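Local coordinates for protein transcription factor inhibitor I-kappa-B-beta (Mus musculus, PDB 1OY3) that inhibits NF-kappa-B by binding it and trapping it in the cytoplasm, and in its resynthesized unphosphorylated form can allow its transport to the nucleus, at residues 11-16 and 46-51; 80-85 and 159-164; 182-187 and 212-217; 192-197 and 218-223. One frame throughout, in Å; residues are numbered along the deposited sequence.

Contact 1 (11-16 and 46-51); sequences TALHLA and QTALHL
His14 reaches out of the first turn of helix 12-18 and points its imidazole at the backbone just before helix 48-55, where NE2 donates to Gln46 O at 2.9 Å. The N-H...O angle of 150° leaves the bond somewhat bent. The oxygen lies close to the plane of the ring, but from the acceptor's side the donor is tilted from the carbonyl plane. In His14 chi1 (-66°) sets CG beside the backbone N, and the second torsion, 85°, turns ND1 back to Thr11 and NE2 across to Gln46. Thr11 N donates to that ND1 at 3.1 Å, from well out of the ring plane. With Thr11 OG1 accepting from Leu13 N as the N-cap, Thr11 and His14 form a capping box. Leu51 comes to the same ring from the edge, its side chain crossing that of His14 at about a right angle. Its CD1 lies near the ring plane, 3.4 Å from His14 CD2. A further apolar touch, Leu13 CD1 to Ala48 CB at 4.0 Å, joins the two helix starts. The pattern recurs one repeat on, where Thr47 N donates to His50 ND1 at 2.8 Å, practically in the ring plane. The contact thus links repeats ANK 1 and ANK 2 through the Thr-Ala-Leu-His version of the ankyrin TPLH motif. Held by a backbone donor at one nitrogen and a backbone acceptor at the other, the buried His14 ring has its rotation fixed, which is consistent with a neutral imidazole protonated on NE2.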
# COMPACT_ATOMS: atom_id res chain seq x y z
N THR C 11 21.27 -7.57 11.20
CA THR C 11 22.07 -8.06 12.32
C THR C 11 22.14 -9.58 12.25
O THR C 11 21.64 -10.19 11.30
CB THR C 11 21.45 -7.67 13.67
OG1 THR C 11 20.29 -8.48 13.90
CG2 THR C 11 21.04 -6.20 13.66
N ALA C 12 22.75 -10.20 13.25
CA ALA C 12 22.87 -11.65 13.29
C ALA C 12 21.47 -12.28 13.30
O ALA C 12 21.27 -13.38 12.79
CB ALA C 12 23.66 -12.08 14.52
N LEU C 13 20.51 -11.57 13.89
CA LEU C 13 19.14 -12.06 13.93
C LEU C 13 18.56 -12.13 12.52
O LEU C 13 18.13 -13.19 12.09
CB LEU C 13 18.25 -11.16 14.78
CG LEU C 13 17.82 -11.67 16.15
CD1 LEU C 13 16.60 -10.88 16.59
CD2 LEU C 13 17.48 -13.15 16.10
N HIS C 14 18.56 -11.00 11.82
CA HIS C 14 18.02 -10.95 10.45
C HIS C 14 18.60 -12.07 9.61
O HIS C 14 17.88 -12.74 8.87
CB HIS C 14 18.35 -9.62 9.75
CG HIS C 14 17.69 -8.42 10.36
ND1 HIS C 14 18.22 -7.73 11.42
CD2 HIS C 14 16.53 -7.78 10.04
CE1 HIS C 14 17.43 -6.72 11.73
NE2 HIS C 14 16.40 -6.73 10.91
N LEU C 15 19.90 -12.28 9.74
CA LEU C 15 20.57 -13.31 8.96
C LEU C 15 20.19 -14.72 9.42
O LEU C 15 20.25 -15.66 8.64
CB LEU C 15 22.09 -13.12 9.02
CG LEU C 15 22.60 -11.80 8.44
CD1 LEU C 15 24.10 -11.69 8.67
CD2 LEU C 15 22.28 -11.74 6.96
N ALA C 16 19.82 -14.86 10.69
CA ALA C 16 19.43 -16.18 11.18
C ALA C 16 18.14 -16.61 10.48
O ALA C 16 17.99 -17.77 10.11
CB ALA C 16 19.22 -16.15 12.70
N GLN C 46 12.88 -3.41 8.03
CA GLN C 46 12.41 -4.72 8.48
C GLN C 46 13.09 -5.22 9.74
O GLN C 46 14.29 -5.01 9.95
CB GLN C 46 12.63 -5.75 7.38
CG GLN C 46 11.95 -5.45 6.07
CD GLN C 46 12.49 -6.34 4.97
OE1 GLN C 46 11.81 -6.59 3.95
NE2 GLN C 46 13.71 -6.82 5.14
N THR C 47 12.32 -5.89 10.59
CA THR C 47 12.87 -6.47 11.81
C THR C 47 12.97 -7.96 11.49
O THR C 47 12.64 -8.38 10.38
CB THR C 47 11.91 -6.28 13.00
OG1 THR C 47 10.65 -6.90 12.70
CG2 THR C 47 11.69 -4.79 13.27
N ALA C 48 13.42 -8.76 12.45
CA ALA C 48 13.52 -10.20 12.22
C ALA C 48 12.11 -10.77 12.05
O ALA C 48 11.90 -11.71 11.27
CB ALA C 48 14.21 -10.86 13.40
N LEU C 49 11.15 -10.21 12.78
CA LEU C 49 9.76 -10.66 12.71
C LEU C 49 9.25 -10.48 11.29
O LEU C 49 8.69 -11.39 10.71
CB LEU C 49 8.87 -9.84 13.66
CG LEU C 49 7.77 -10.54 14.47
CD1 LEU C 49 6.57 -9.59 14.64
CD2 LEU C 49 7.35 -11.81 13.79
N HIS C 50 9.46 -9.29 10.74
CA HIS C 50 9.04 -8.97 9.37
C HIS C 50 9.57 -10.01 8.40
O HIS C 50 8.86 -10.51 7.53
CB HIS C 50 9.57 -7.61 8.94
CG HIS C 50 8.89 -6.43 9.56
ND1 HIS C 50 9.58 -5.44 10.22
CD2 HIS C 50 7.59 -6.05 9.56
CE1 HIS C 50 8.73 -4.49 10.59
NE2 HIS C 50 7.52 -4.84 10.20
N LEU C 51 10.85 -10.33 8.55
CA LEU C 51 11.47 -11.31 7.67
C LEU C 51 10.80 -12.67 7.80
O LEU C 51 10.52 -13.32 6.80
CB LEU C 51 12.97 -11.43 8.00
CG LEU C 51 13.74 -10.15 7.66
CD1 LEU C 51 15.19 -10.25 8.14
CD2 LEU C 51 13.66 -9.91 6.16

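Contact 2 (80-85 and 159-164); sequences TALHLA and HTPLHV
The ankyrin TPLH motif, reading Thr-Ala-Leu-His at 80-83 and Thr-Pro-Leu-His at 160-163, frames this contact, in which His83 of ANK 3 reaches across to Pro161 of ANK 4 and to His159 just before the second motif. His83 NE2 donates to His159 O at 2.8 Å, with an N-H...O angle of 142° and the oxygen tilted out of the ring plane. Over one face of the imidazole stands Pro161, its CG 4.0 Å from the His83 ring centroid and only 11° off the normal, a CH-pi contact. The same Pro161 CG is met by Leu82 CD2 at 3.7 Å, the two side chains crossing at about a right angle. At the ring edge Val164 CG2 approaches His83 CD2 to 3.8 Å. At the other nitrogen, Thr80 N donates to His83 ND1 at 3.2 Å and an almost linear 174°, tilted from the ring plane, part of a capping box that steadies the imidazole from its own repeat. Helices 81-85 and 161-167 thus become neighbours despite the long intervening chain. Ala81 and Leu84 pack on helix 48-55, Leu82 touches helix 91-97, and Leu162 and His163 touch Pro195 and Leu198 of helix 195-201.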
# COMPACT_ATOMS: atom_id res chain seq x y z
N THR C 80 3.30 -3.78 9.09
CA THR C 80 3.63 -4.49 10.32
C THR C 80 3.86 -5.91 9.85
O THR C 80 3.66 -6.21 8.65
CB THR C 80 2.45 -4.56 11.30
OG1 THR C 80 1.33 -5.16 10.63
CG2 THR C 80 2.06 -3.17 11.78
N ALA C 81 4.26 -6.80 10.76
CA ALA C 81 4.47 -8.20 10.42
C ALA C 81 3.15 -8.79 9.93
O ALA C 81 3.13 -9.60 8.99
CB ALA C 81 4.97 -8.98 11.65
N LEU C 82 2.04 -8.40 10.56
CA LEU C 82 0.73 -8.89 10.15
C LEU C 82 0.40 -8.44 8.74
O LEU C 82 -0.21 -9.18 7.98
CB LEU C 82 -0.39 -8.42 11.11
CG LEU C 82 -1.80 -8.92 10.74
CD1 LEU C 82 -1.79 -10.44 10.67
CD2 LEU C 82 -2.86 -8.44 11.75
N HIS C 83 0.78 -7.21 8.38
CA HIS C 83 0.50 -6.70 7.04
C HIS C 83 1.19 -7.55 5.99
O HIS C 83 0.62 -7.83 4.95
CB HIS C 83 1.01 -5.27 6.85
CG HIS C 83 0.03 -4.21 7.25
ND1 HIS C 83 0.15 -3.49 8.42
CD2 HIS C 83 -1.08 -3.74 6.63
CE1 HIS C 83 -0.84 -2.62 8.50
NE2 HIS C 83 -1.60 -2.76 7.43
N LEU C 84 2.44 -7.91 6.27
CA LEU C 84 3.24 -8.71 5.36
C LEU C 84 2.65 -10.10 5.19
O LEU C 84 2.64 -10.65 4.09
CB LEU C 84 4.69 -8.79 5.87
CG LEU C 84 5.39 -7.43 5.95
CD1 LEU C 84 6.75 -7.57 6.64
CD2 LEU C 84 5.56 -6.86 4.55
N ALA C 85 2.16 -10.68 6.28
CA ALA C 85 1.56 -12.00 6.23
C ALA C 85 0.39 -11.97 5.26
O ALA C 85 0.18 -12.91 4.50
CB ALA C 85 1.07 -12.43 7.62
N HIS C 159 -3.74 1.34 4.29
CA HIS C 159 -4.35 0.01 4.41
C HIS C 159 -4.14 -0.68 5.74
O HIS C 159 -3.04 -0.67 6.27
CB HIS C 159 -3.80 -0.92 3.34
CG HIS C 159 -4.23 -0.58 1.95
ND1 HIS C 159 -3.56 -1.03 0.83
CD2 HIS C 159 -5.29 0.11 1.49
CE1 HIS C 159 -4.19 -0.63 -0.25
NE2 HIS C 159 -5.25 0.07 0.12
N THR C 160 -5.20 -1.28 6.26
CA THR C 160 -5.11 -2.05 7.49
C THR C 160 -4.93 -3.47 6.95
O THR C 160 -5.05 -3.69 5.75
CB THR C 160 -6.41 -2.00 8.27
OG1 THR C 160 -7.44 -2.64 7.51
CG2 THR C 160 -6.81 -0.56 8.56
N PRO C 161 -4.64 -4.45 7.83
CA PRO C 161 -4.46 -5.82 7.34
C PRO C 161 -5.64 -6.36 6.52
O PRO C 161 -5.43 -7.04 5.50
CB PRO C 161 -4.23 -6.61 8.62
CG PRO C 161 -3.47 -5.63 9.46
CD PRO C 161 -4.28 -4.35 9.25
N LEU C 162 -6.87 -6.07 6.94
CA LEU C 162 -8.04 -6.58 6.22
C LEU C 162 -8.05 -6.10 4.76
O LEU C 162 -8.31 -6.89 3.84
CB LEU C 162 -9.34 -6.17 6.91
CG LEU C 162 -10.61 -6.75 6.25
CD1 LEU C 162 -10.56 -8.28 6.25
CD2 LEU C 162 -11.84 -6.26 7.00
N HIS C 163 -7.80 -4.81 4.57
CA HIS C 163 -7.73 -4.23 3.24
C HIS C 163 -6.78 -5.05 2.38
O HIS C 163 -7.09 -5.41 1.25
CB HIS C 163 -7.21 -2.80 3.30
CG HIS C 163 -8.16 -1.83 3.91
ND1 HIS C 163 -7.74 -0.79 4.72
CD2 HIS C 163 -9.50 -1.72 3.82
CE1 HIS C 163 -8.79 -0.09 5.10
NE2 HIS C 163 -9.87 -0.63 4.57
N VAL C 164 -5.61 -5.33 2.94
CA VAL C 164 -4.61 -6.11 2.23
C VAL C 164 -5.14 -7.51 1.91
O VAL C 164 -5.06 -7.96 0.77
CB VAL C 164 -3.29 -6.21 3.05
CG1 VAL C 164 -2.19 -6.88 2.23
CG2 VAL C 164 -2.84 -4.81 3.47

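Contact 3 (182-187 and 212-217); sequences ADLNKP and LKAGAD
Two equivalent loops of the ankyrin stack meet here: the type I beta turn from Asp183 to Lys186 lays Leu184 and Asn185 against Ala214, Ala216 and Asp217, just beyond helix 205-213. Asn185 carries the polar link, its OD1 accepting from Asp217 N at 3.0 Å. That bond has an N-H...O angle of 151°, and the donor is tilted 27° from the plane of the amide. A water adds a second link, donating to Asn185 OD1 and, at 3.0 Å, to Asp217 O. Beside this polar pair Leu184 points toward the later loop, and its CD2 presses on Ala214 CB at 3.5 Å, closer than usual for two carbons. Leu184 CB and Ala216 CB stand 4.3 Å apart. Both loops carry the Ala-Asp pair found where the second helix of an ankyrin repeat gives way to its loop, so ANK 4 and ANK 5 present matching elements one repeat apart. In the later loop Gly215 ends the helix in a Schellman motif with phi 90°, and its N donates to Leu212 O at 2.8 Å. In the earlier one Asp183 OD1 accepts from Asn185 N at 2.8 Å, an Asx turn in which the N-H comes from above the carboxylate plane. Asp217 OD2 accepts from Thr219 N, while Lys186 makes a salt bridge with Glu152.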
# COMPACT_ATOMS: atom_id res chain seq x y z
N ALA C 182 -11.51 -7.88 13.31
CA ALA C 182 -11.11 -6.74 12.49
C ALA C 182 -12.34 -5.92 12.08
O ALA C 182 -13.45 -6.44 11.95
CB ALA C 182 -10.36 -7.22 11.24
N ASP C 183 -12.15 -4.62 11.88
CA ASP C 183 -13.25 -3.73 11.49
C ASP C 183 -13.59 -3.94 10.00
O ASP C 183 -12.87 -3.49 9.12
CB ASP C 183 -12.85 -2.28 11.75
CG ASP C 183 -13.90 -1.29 11.33
OD1 ASP C 183 -14.95 -1.69 10.76
OD2 ASP C 183 -13.67 -0.09 11.58
N LEU C 184 -14.71 -4.62 9.74
CA LEU C 184 -15.14 -4.91 8.37
C LEU C 184 -15.70 -3.72 7.58
O LEU C 184 -16.05 -3.88 6.40
CB LEU C 184 -16.19 -6.03 8.39
CG LEU C 184 -15.78 -7.51 8.47
CD1 LEU C 184 -14.40 -7.70 9.10
CD2 LEU C 184 -16.83 -8.25 9.26
N ASN C 185 -15.78 -2.55 8.19
CA ASN C 185 -16.33 -1.39 7.47
C ASN C 185 -15.32 -0.28 7.24
O ASN C 185 -15.64 0.71 6.59
CB ASN C 185 -17.53 -0.82 8.23
CG ASN C 185 -18.63 -1.83 8.42
OD1 ASN C 185 -19.05 -2.50 7.48
ND2 ASN C 185 -19.12 -1.94 9.66
N LYS C 186 -14.12 -0.44 7.79
CA LYS C 186 -13.04 0.54 7.71
C LYS C 186 -12.70 1.01 6.30
O LYS C 186 -12.20 0.24 5.48
CB LYS C 186 -11.79 -0.04 8.38
CG LYS C 186 -10.56 0.87 8.35
CD LYS C 186 -10.76 2.16 9.12
CE LYS C 186 -11.06 1.92 10.60
NZ LYS C 186 -9.97 1.23 11.35
N PRO C 187 -12.95 2.29 6.00
CA PRO C 187 -12.65 2.82 4.67
C PRO C 187 -11.16 3.11 4.50
O PRO C 187 -10.53 3.60 5.43
CB PRO C 187 -13.45 4.13 4.61
CG PRO C 187 -14.35 4.09 5.83
CD PRO C 187 -13.56 3.33 6.84
N LEU C 212 -20.01 -9.90 3.47
CA LEU C 212 -21.46 -9.70 3.58
C LEU C 212 -22.10 -10.49 4.72
O LEU C 212 -22.78 -9.93 5.58
CB LEU C 212 -22.15 -10.02 2.25
CG LEU C 212 -21.96 -8.90 1.21
CD1 LEU C 212 -22.47 -9.35 -0.16
CD2 LEU C 212 -22.68 -7.62 1.69
N LYS C 213 -21.87 -11.80 4.75
CA LYS C 213 -22.44 -12.63 5.80
C LYS C 213 -22.01 -12.13 7.18
O LYS C 213 -22.78 -12.23 8.14
CB LYS C 213 -22.05 -14.10 5.60
CG LYS C 213 -22.24 -14.58 4.17
CD LYS C 213 -22.92 -15.94 4.07
CE LYS C 213 -22.07 -17.07 4.63
NZ LYS C 213 -22.72 -18.39 4.36
N ALA C 214 -20.80 -11.59 7.29
CA ALA C 214 -20.32 -11.09 8.58
C ALA C 214 -20.90 -9.72 8.93
O ALA C 214 -20.56 -9.14 9.97
CB ALA C 214 -18.80 -11.03 8.61
N GLY C 215 -21.77 -9.20 8.07
CA GLY C 215 -22.42 -7.94 8.36
C GLY C 215 -21.79 -6.64 7.90
O GLY C 215 -22.06 -5.59 8.49
N ALA C 216 -20.94 -6.69 6.89
CA ALA C 216 -20.31 -5.47 6.38
C ALA C 216 -21.43 -4.64 5.75
O ALA C 216 -22.16 -5.12 4.88
CB ALA C 216 -19.25 -5.82 5.33
N ASP C 217 -21.56 -3.39 6.20
CA ASP C 217 -22.60 -2.48 5.72
C ASP C 217 -22.51 -2.17 4.22
O ASP C 217 -21.73 -1.32 3.80
CB ASP C 217 -22.55 -1.18 6.51
CG ASP C 217 -23.74 -0.29 6.22
OD1 ASP C 217 -23.89 0.75 6.91
OD2 ASP C 217 -24.53 -0.63 5.31
O HOH W 1 -18.79 -1.28 4.46

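Contact 4 (192-197 and 218-223); sequences GRTPLH and PTARMY
In Met222 chi1 (35°) places CG between the backbone N and the carbonyl carbon, and chi2, near anti, carries SD on to within 3.8 Å of His197 CD2; His197 keeps CG beside its own backbone N (chi1 -78°). Met222 CB lies over one face of the His197 ring. The line from SD to the ring centroid is oblique, 37° off the normal. Bent at chi3, the methionine then runs side by side with Arg193, whose CG is 3.9 Å from Met222 CE. At the edge of the imidazole, His197 CE1 faces Ala220 O at 3.1 Å. Thr194 forms a capping box with His197, and its CG2 meets Ala220 CB at 3.5 Å. Gly192 approaches Tyr223 over the ring face, its N 3.4 Å above the centre of the Tyr223 ring and its CA making a CH-pi contact. The ring leaves no room for a CB at Gly192, and the positive phi also favours glycine. Its carbonyl is used twice: Met222 CA sends a C-H toward Gly192 O at 3.5 Å, and a water donates to Gly192 O at 2.7 Å while also bonding Arg221 O. At the far end Leu196 CD1 rests on Pro218 CA at 3.7 Å. Arg193 extends to salt bridges with Glu201 and Glu188. The loop 218-223 thus flanks the start of helix 195-201; Leu196 packs on helix 205-213 as well as on Pro228, and His197 NE2 donates to Arg226 O in the loop before helix 228-233.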
# COMPACT_ATOMS: atom_id res chain seq x y z
N GLY C 192 -12.03 6.48 0.16
CA GLY C 192 -12.98 5.90 1.08
C GLY C 192 -13.56 4.54 0.74
O GLY C 192 -14.71 4.25 1.06
N ARG C 193 -12.77 3.69 0.09
CA ARG C 193 -13.27 2.36 -0.22
C ARG C 193 -13.30 1.50 1.05
O ARG C 193 -12.37 1.51 1.84
CB ARG C 193 -12.40 1.71 -1.29
CG ARG C 193 -12.50 2.42 -2.63
CD ARG C 193 -11.48 1.90 -3.60
NE ARG C 193 -10.17 2.43 -3.29
CZ ARG C 193 -9.09 2.26 -4.05
NH1 ARG C 193 -9.18 1.56 -5.17
NH2 ARG C 193 -7.94 2.82 -3.70
N THR C 194 -14.40 0.79 1.24
CA THR C 194 -14.55 -0.10 2.39
C THR C 194 -14.06 -1.47 1.94
O THR C 194 -13.75 -1.66 0.76
CB THR C 194 -16.04 -0.26 2.78
OG1 THR C 194 -16.76 -0.80 1.65
CG2 THR C 194 -16.67 1.07 3.17
N PRO C 195 -13.98 -2.44 2.86
CA PRO C 195 -13.55 -3.77 2.44
C PRO C 195 -14.45 -4.29 1.31
O PRO C 195 -13.97 -4.92 0.36
CB PRO C 195 -13.69 -4.58 3.72
CG PRO C 195 -13.27 -3.60 4.75
CD PRO C 195 -13.98 -2.34 4.33
N LEU C 196 -15.75 -4.03 1.41
CA LEU C 196 -16.68 -4.47 0.39
C LEU C 196 -16.38 -3.84 -0.96
O LEU C 196 -16.54 -4.49 -1.99
CB LEU C 196 -18.14 -4.16 0.79
CG LEU C 196 -18.78 -5.03 1.88
CD1 LEU C 196 -20.17 -4.51 2.21
CD2 LEU C 196 -18.86 -6.47 1.42
N HIS C 197 -15.93 -2.58 -0.98
CA HIS C 197 -15.60 -1.92 -2.24
C HIS C 197 -14.37 -2.59 -2.84
O HIS C 197 -14.29 -2.79 -4.05
CB HIS C 197 -15.29 -0.43 -2.06
CG HIS C 197 -16.50 0.43 -1.89
ND1 HIS C 197 -16.93 0.89 -0.66
CD2 HIS C 197 -17.35 0.97 -2.80
CE1 HIS C 197 -17.99 1.67 -0.82
NE2 HIS C 197 -18.26 1.73 -2.11
N PRO C 218 -23.37 -2.80 3.40
CA PRO C 218 -23.38 -2.59 1.95
C PRO C 218 -23.88 -1.21 1.52
O PRO C 218 -23.94 -0.92 0.32
CB PRO C 218 -24.27 -3.71 1.46
CG PRO C 218 -25.31 -3.76 2.53
CD PRO C 218 -24.50 -3.65 3.81
N THR C 219 -24.22 -0.36 2.48
CA THR C 219 -24.72 0.97 2.18
C THR C 219 -23.62 2.05 2.22
O THR C 219 -23.88 3.23 1.97
CB THR C 219 -25.83 1.38 3.16
OG1 THR C 219 -26.61 2.43 2.58
CG2 THR C 219 -25.25 1.89 4.47
N ALA C 220 -22.39 1.64 2.53
CA ALA C 220 -21.29 2.58 2.61
C ALA C 220 -20.90 3.09 1.23
O ALA C 220 -20.85 2.33 0.27
CB ALA C 220 -20.08 1.91 3.27
N ARG C 221 -20.63 4.39 1.12
CA ARG C 221 -20.23 4.93 -0.17
C ARG C 221 -18.83 5.54 -0.10
O ARG C 221 -18.41 6.04 0.94
CB ARG C 221 -21.24 5.98 -0.64
CG ARG C 221 -21.51 7.10 0.34
CD ARG C 221 -22.75 7.87 -0.09
NE ARG C 221 -23.91 6.99 -0.21
CZ ARG C 221 -25.12 7.38 -0.62
NH1 ARG C 221 -25.33 8.64 -0.97
NH2 ARG C 221 -26.11 6.50 -0.69
N MET C 222 -18.09 5.46 -1.19
CA MET C 222 -16.77 6.05 -1.19
C MET C 222 -16.97 7.56 -1.30
O MET C 222 -18.10 8.01 -1.52
CB MET C 222 -15.91 5.49 -2.32
CG MET C 222 -16.63 5.17 -3.60
SD MET C 222 -15.71 3.90 -4.51
CE MET C 222 -14.30 4.83 -5.15
N TYR C 223 -15.90 8.33 -1.14
CA TYR C 223 -15.98 9.79 -1.19
C TYR C 223 -16.88 10.34 -2.29
O TYR C 223 -17.57 11.35 -2.09
CB TYR C 223 -14.57 10.37 -1.35
CG TYR C 223 -13.65 10.08 -0.18
CD1 TYR C 223 -12.27 10.22 -0.31
CD2 TYR C 223 -14.16 9.66 1.05
CE1 TYR C 223 -11.42 9.93 0.75
CE2 TYR C 223 -13.32 9.38 2.12
CZ TYR C 223 -11.95 9.51 1.96
OH TYR C 223 -11.11 9.22 3.00
O HOH W 2 -16.53 5.11 2.90

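How the contacts relate
Contacts 1 and 2 are buried and alike in kind: each joins the helix starts of successive repeats through a histidine-to-carbonyl bond. They touch through His50 and Leu84, as Leu49 and Ala81 also do. The same chemistry continues from contact 2 into contact 3, where His163 NE2 reaches Lys186 O. Contact 3 lies at the surface and joins two loops by an asparagine and a water, whereas the partly buried contact 4 relies on apolar, sulfur and ring-face packing with a bridging water. Contacts 3 and 4 alternate along the chain, their centres about 10 Å apart, and meet where Pro195 packs on Leu184 O. Contact 1 is far off, its centre about 37 Å from that of contact 4.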